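Local coordinates for substrate binding periplasmic protein (Ralstonia solanacearum, PDB 3LOP) that probably captures leucine or related amino acids in the periplasm for delivery to a membrane transporter, at residues Leu242-Asn256 and Tyr342-Gln356. Numbering follows the deposited sequence.
Sequences LDAVRGYSLALVMPN and YIELGVVGPNGLVIQ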
loop_
_atom_site.group_PDB
_atom_site.type_symbol
_atom_site.label_atom_id
_atom_site.label_comp_id
_atom_site.label_asym_id
_atom_site.label_seq_id
_atom_site.Cartn_x
_atom_site.Cartn_y
_atom_site.Cartn_z
ATOM N N LEU A 242 -11.623 11.891 -14.415
ATOM C CA LEU A 242 -11.439 10.859 -15.425
ATOM C C LEU A 242 -10.814 11.384 -16.721
ATOM O O LEU A 242 -10.053 10.674 -17.374
ATOM C CB LEU A 242 -12.780 10.182 -15.725
ATOM C CG LEU A 242 -12.727 8.916 -16.581
ATOM C CD1 LEU A 242 -11.798 7.890 -15.936
ATOM C CD2 LEU A 242 -14.128 8.352 -16.724
ATOM N N ASP A 243 -11.125 12.622 -17.098
ATOM C CA ASP A 243 -10.555 13.178 -18.323
ATOM C C ASP A 243 -9.029 13.155 -18.298
ATOM O O ASP A 243 -8.385 12.961 -19.330
ATOM C CB ASP A 243 -11.022 14.620 -18.551
ATOM C CG ASP A 243 -12.472 14.709 -18.991
ATOM O OD1 ASP A 243 -13.049 13.677 -19.393
ATOM O OD2 ASP A 243 -13.031 15.826 -18.952
ATOM N N ALA A 244 -8.450 13.359 -17.120
ATOM C CA ALA A 244 -6.999 13.372 -16.989
ATOM C C ALA A 244 -6.441 11.999 -16.643
ATOM O O ALA A 244 -5.289 11.700 -16.954
ATOM C CB ALA A 244 -6.579 14.384 -15.917
ATOM N N VAL A 245 -7.271 11.162 -16.033
ATOM C CA VAL A 245 -6.839 9.842 -15.587
ATOM C C VAL A 245 -7.061 8.643 -16.509
ATOM O O VAL A 245 -6.324 7.665 -16.416
ATOM C CB VAL A 245 -7.452 9.533 -14.194
ATOM C CG1 VAL A 245 -7.023 8.162 -13.709
ATOM C CG2 VAL A 245 -7.004 10.597 -13.196
ATOM N N ARG A 246 -8.054 8.687 -17.395
ATOM C CA ARG A 246 -8.260 7.534 -18.269
ATOM C C ARG A 246 -6.960 7.195 -19.006
ATOM O O ARG A 246 -6.273 8.084 -19.518
ATOM C CB ARG A 246 -9.413 7.777 -19.263
ATOM C CG ARG A 246 -9.294 9.001 -20.163
ATOM C CD ARG A 246 -10.399 8.995 -21.230
ATOM N NE ARG A 246 -11.747 8.978 -20.659
ATOM C CZ ARG A 246 -12.485 10.063 -20.438
ATOM N NH1 ARG A 246 -12.015 11.264 -20.743
ATOM N NH2 ARG A 246 -13.695 9.949 -19.900
ATOM N N GLY A 247 -6.611 5.911 -19.014
ATOM C CA GLY A 247 -5.394 5.468 -19.674
ATOM C C GLY A 247 -4.236 5.223 -18.720
ATOM O O GLY A 247 -3.239 4.604 -19.094
ATOM N N TYR A 248 -4.366 5.721 -17.494
ATOM C CA TYR A 248 -3.346 5.557 -16.462
ATOM C C TYR A 248 -2.976 4.084 -16.288
ATOM O O TYR A 248 -3.855 3.229 -16.169
ATOM C CB TYR A 248 -3.868 6.125 -15.134
ATOM C CG TYR A 248 -2.955 5.923 -13.942
ATOM C CD1 TYR A 248 -1.824 6.718 -13.757
ATOM C CD2 TYR A 248 -3.236 4.943 -12.993
ATOM C CE1 TYR A 248 -0.993 6.541 -12.647
ATOM C CE2 TYR A 248 -2.415 4.758 -11.883
ATOM C CZ TYR A 248 -1.299 5.561 -11.716
ATOM O OH TYR A 248 -0.498 5.391 -10.605
ATOM N N SER A 249 -1.675 3.803 -16.275
ATOM C CA SER A 249 -1.166 2.443 -16.118
ATOM C C SER A 249 -0.714 2.172 -14.689
ATOM O O SER A 249 -0.191 3.055 -14.010
ATOM C CB SER A 249 0.009 2.197 -17.067
ATOM O OG SER A 249 -0.420 2.131 -18.414
ATOM N N LEU A 250 -0.905 0.937 -14.239
ATOM C CA LEU A 250 -0.527 0.575 -12.882
ATOM C C LEU A 250 -0.174 -0.895 -12.773
ATOM O O LEU A 250 -0.319 -1.661 -13.726
ATOM C CB LEU A 250 -1.677 0.874 -11.917
ATOM C CG LEU A 250 -2.970 0.102 -12.203
ATOM C CD1 LEU A 250 -3.590 -0.375 -10.897
ATOM C CD2 LEU A 250 -3.933 0.980 -12.981
ATOM N N ALA A 251 0.305 -1.279 -11.596
ATOM C CA ALA A 251 0.641 -2.667 -11.334
ATOM C C ALA A 251 -0.285 -3.135 -10.219
ATOM O O ALA A 251 -0.339 -2.527 -9.151
ATOM C CB ALA A 251 2.099 -2.793 -10.904
ATOM N N LEU A 252 -1.031 -4.199 -10.484
ATOM C CA LEU A 252 -1.955 -4.757 -9.507
ATOM C C LEU A 252 -1.185 -5.678 -8.563
ATOM O O LEU A 252 -0.538 -6.622 -9.017
ATOM C CB LEU A 252 -3.041 -5.563 -10.224
ATOM C CG LEU A 252 -3.923 -4.818 -11.230
ATOM C CD1 LEU A 252 -4.659 -5.812 -12.124
ATOM C CD2 LEU A 252 -4.896 -3.941 -10.479
ATOM N N VAL A 253 -1.249 -5.400 -7.263
ATOM C CA VAL A 253 -0.567 -6.227 -6.268
ATOM C C VAL A 253 -1.566 -6.731 -5.224
ATOM O O VAL A 253 -1.199 -7.392 -4.250
ATOM C CB VAL A 253 0.575 -5.450 -5.567
ATOM C CG1 VAL A 253 1.621 -5.047 -6.593
ATOM C CG2 VAL A 253 0.029 -4.227 -4.849
HETATM N N MSE A 254 -2.833 -6.410 -5.454
HETATM C CA MSE A 254 -3.935 -6.810 -4.585
HETATM C C MSE A 254 -5.119 -7.216 -5.455
HETATM O O MSE A 254 -5.168 -6.879 -6.640
HETATM C CB MSE A 254 -4.376 -5.635 -3.709
HETATM C CG MSE A 254 -3.518 -5.355 -2.490
HETATM SE SE MSE A 254 -3.776 -6.685 -1.121
HETATM C CE MSE A 254 -1.926 -7.003 -0.676
ATOM N N PRO A 255 -6.081 -7.960 -4.886
ATOM C CA PRO A 255 -7.251 -8.359 -5.672
ATOM C C PRO A 255 -7.894 -7.068 -6.192
ATOM O O PRO A 255 -8.001 -6.081 -5.462
ATOM C CB PRO A 255 -8.120 -9.072 -4.643
ATOM C CG PRO A 255 -7.099 -9.734 -3.763
ATOM C CD PRO A 255 -6.065 -8.641 -3.578
ATOM N N ASN A 256 -8.317 -7.081 -7.451
ATOM C CA ASN A 256 -8.909 -5.910 -8.088
ATOM C C ASN A 256 -10.368 -5.671 -7.710
ATOM O O ASN A 256 -11.229 -6.492 -8.005
ATOM C CB ASN A 256 -8.777 -6.067 -9.607
ATOM C CG ASN A 256 -9.339 -4.891 -10.382
ATOM O OD1 ASN A 256 -9.725 -3.873 -9.814
ATOM N ND2 ASN A 256 -9.377 -5.031 -11.703
ATOM N N TYR A 342 2.051 -12.292 -6.118
ATOM C CA TYR A 342 1.112 -11.819 -7.129
ATOM C C TYR A 342 1.362 -10.403 -7.628
ATOM O O TYR A 342 1.493 -9.460 -6.845
ATOM C CB TYR A 342 -0.325 -11.881 -6.604
ATOM C CG TYR A 342 -1.321 -11.234 -7.543
ATOM C CD1 TYR A 342 -1.696 -11.860 -8.732
ATOM C CD2 TYR A 342 -1.841 -9.967 -7.272
ATOM C CE1 TYR A 342 -2.562 -11.240 -9.628
ATOM C CE2 TYR A 342 -2.705 -9.336 -8.162
ATOM C CZ TYR A 342 -3.060 -9.978 -9.338
ATOM O OH TYR A 342 -3.902 -9.353 -10.227
ATOM N N ILE A 343 1.413 -10.261 -8.946
ATOM C CA ILE A 343 1.576 -8.956 -9.564
ATOM C C ILE A 343 1.236 -9.031 -11.044
ATOM O O ILE A 343 1.743 -9.883 -11.779
ATOM C CB ILE A 343 3.002 -8.381 -9.382
ATOM C CG1 ILE A 343 3.075 -7.006 -10.053
ATOM C CG2 ILE A 343 4.046 -9.331 -9.956
ATOM C CD1 ILE A 343 4.356 -6.251 -9.777
ATOM N N GLU A 344 0.343 -8.147 -11.466
ATOM C CA GLU A 344 -0.076 -8.084 -12.857
ATOM C C GLU A 344 -0.199 -6.617 -13.222
ATOM O O GLU A 344 -0.283 -5.757 -12.346
ATOM C CB GLU A 344 -1.431 -8.775 -13.055
ATOM C CG GLU A 344 -1.443 -10.259 -12.715
ATOM C CD GLU A 344 -2.790 -10.913 -12.983
ATOM O OE1 GLU A 344 -3.821 -10.372 -12.527
ATOM O OE2 GLU A 344 -2.820 -11.973 -13.643
ATOM N N LEU A 345 -0.191 -6.324 -14.513
ATOM C CA LEU A 345 -0.331 -4.945 -14.942
ATOM C C LEU A 345 -1.803 -4.657 -15.178
ATOM O O LEU A 345 -2.592 -5.566 -15.461
ATOM C CB LEU A 345 0.478 -4.692 -16.217
ATOM C CG LEU A 345 1.999 -4.800 -16.061
ATOM C CD1 LEU A 345 2.672 -4.554 -17.402
ATOM C CD2 LEU A 345 2.489 -3.787 -15.032
ATOM N N GLY A 346 -2.169 -3.389 -15.039
ATOM C CA GLY A 346 -3.547 -2.987 -15.236
ATOM C C GLY A 346 -3.620 -1.593 -15.819
ATOM O O GLY A 346 -2.605 -0.902 -15.932
ATOM N N VAL A 347 -4.826 -1.176 -16.189
ATOM C CA VAL A 347 -5.029 0.141 -16.775
ATOM C C VAL A 347 -6.412 0.683 -16.431
ATOM O O VAL A 347 -7.353 -0.079 -16.204
ATOM C CB VAL A 347 -4.893 0.078 -18.319
ATOM C CG1 VAL A 347 -5.985 -0.817 -18.901
ATOM C CG2 VAL A 347 -4.969 1.473 -18.914
ATOM N N VAL A 348 -6.532 2.005 -16.379
ATOM C CA VAL A 348 -7.819 2.627 -16.104
ATOM C C VAL A 348 -8.495 2.826 -17.458
ATOM O O VAL A 348 -7.978 3.541 -18.317
ATOM C CB VAL A 348 -7.651 3.986 -15.398
ATOM C CG1 VAL A 348 -9.003 4.675 -15.245
ATOM C CG2 VAL A 348 -7.017 3.773 -14.033
ATOM N N GLY A 349 -9.635 2.168 -17.645
ATOM C CA GLY A 349 -10.372 2.265 -18.895
ATOM C C GLY A 349 -11.002 3.619 -19.170
ATOM O O GLY A 349 -11.010 4.494 -18.304
ATOM N N PRO A 350 -11.558 3.819 -20.376
ATOM C CA PRO A 350 -12.191 5.080 -20.772
ATOM C C PRO A 350 -13.226 5.627 -19.796
ATOM O O PRO A 350 -13.378 6.843 -19.672
ATOM C CB PRO A 350 -12.801 4.744 -22.128
ATOM C CG PRO A 350 -11.847 3.739 -22.677
ATOM C CD PRO A 350 -11.613 2.845 -21.481
ATOM N N ASN A 351 -13.934 4.736 -19.108
ATOM C CA ASN A 351 -14.952 5.164 -18.157
ATOM C C ASN A 351 -14.534 4.952 -16.705
ATOM O O ASN A 351 -15.354 5.062 -15.792
ATOM C CB ASN A 351 -16.268 4.444 -18.448
ATOM C CG ASN A 351 -16.718 4.624 -19.884
ATOM O OD1 ASN A 351 -16.752 5.744 -20.398
ATOM N ND2 ASN A 351 -17.066 3.524 -20.540
ATOM N N GLY A 352 -13.258 4.644 -16.493
ATOM C CA GLY A 352 -12.767 4.468 -15.135
ATOM C C GLY A 352 -12.568 3.065 -14.592
ATOM O O GLY A 352 -11.998 2.906 -13.513
ATOM N N LEU A 353 -13.026 2.047 -15.313
ATOM C CA LEU A 353 -12.866 0.678 -14.837
ATOM C C LEU A 353 -11.403 0.249 -14.874
ATOM O O LEU A 353 -10.694 0.527 -15.841
ATOM C CB LEU A 353 -13.694 -0.287 -15.695
ATOM C CG LEU A 353 -13.615 -1.770 -15.312
ATOM C CD1 LEU A 353 -14.212 -1.978 -13.925
ATOM C CD2 LEU A 353 -14.361 -2.610 -16.341
ATOM N N VAL A 354 -10.945 -0.418 -13.818
ATOM C CA VAL A 354 -9.571 -0.903 -13.787
ATOM C C VAL A 354 -9.553 -2.291 -14.418
ATOM O O VAL A 354 -10.185 -3.225 -13.917
ATOM C CB VAL A 354 -9.023 -0.983 -12.350
ATOM C CG1 VAL A 354 -7.647 -1.638 -12.352
ATOM C CG2 VAL A 354 -8.935 0.414 -11.760
ATOM N N ILE A 355 -8.832 -2.415 -15.527
ATOM C CA ILE A 355 -8.742 -3.667 -16.266
ATOM C C ILE A 355 -7.357 -4.296 -16.172
ATOM O O ILE A 355 -6.350 -3.608 -16.318
ATOM C CB ILE A 355 -9.069 -3.427 -17.754
ATOM C CG1 ILE A 355 -10.420 -2.717 -17.872
ATOM C CG2 ILE A 355 -9.089 -4.750 -18.512
ATOM C CD1 ILE A 355 -10.752 -2.265 -19.275
ATOM N N GLN A 356 -7.312 -5.605 -15.933
ATOM C CA GLN A 356 -6.041 -6.316 -15.838
ATOM C C GLN A 356 -5.500 -6.613 -17.232
ATOM O O GLN A 356 -6.263 -6.707 -18.197
ATOM C CB GLN A 356 -6.204 -7.632 -15.076
ATOM C CG GLN A 356 -7.087 -8.649 -15.777
ATOM C CD GLN A 356 -6.952 -10.044 -15.195
ATOM O OE1 GLN A 356 -7.698 -10.955 -15.560
ATOM N NE2 GLN A 356 -5.993 -10.222 -14.290
HETATM O O HOH W 1 -16.370 8.312 -19.588
HETATM O O HOH W 2 -0.919 -0.721 -18.180
HETATM O O HOH W 3 1.057 -9.026 -4.273
HETATM O O HOH W 4 -5.820 -7.942 -9.185
#
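Strand 249-252 pairs antiparallel with 344-348, the axes of these short strands approaching to 4.3 Å with 141° between their directions, and the hairpin return 354-356 completes a three-stranded sheet. In this type I periplasmic-binding-protein fold, the sheet pairs the C-terminal hairpin with the strand that follows helix 242-245; L252 and N256 rest on F284 of helix 284-303. Reciprocal backbone bonds join L250 to G346, and E344 N donates to L252 O; V348 N to Y248 O and G247 N to V348 O carry the ladder past the strand end into the type II turn 245-248. On one face, A251 CB meets L345 CD2 and I343 CD1, and A251 and L345 pack on M132 of helix 125-138. On the other, side-chain-less G346 lies beside L250 and L252. L252 CG stands anti to its carbonyl carbon (chi1 -60°), and the two methyls divide the neighbours: CD2 lies against V354 CG1 at 4.0 Å, while CD1 meets Q356 CB at 3.8 Å. V348 CG2 meets the Y248 ring edge, its CG1 V245 and L242. The Y342 ring turns an edge to the V253 carbonyl carbon, and its hydroxyl donates to E344 OE1. N256 extends toward the return strand (chi1 -179°): ND2 donates to V354 O (3.0 Å) from above the carbonyl plane, while OD1 accepts from G258 N, fixing the amide at both ends. At the hairpin turn 349-352, L242 CD2 packs 3.4 Å from P350 O. R246, its NH1 salt-bridged to D243 OD1, grips that oxygen side-on: NE (2.9 Å) lies on a lone pair, and NH2 reaches the same P350 O at 3.1 Å.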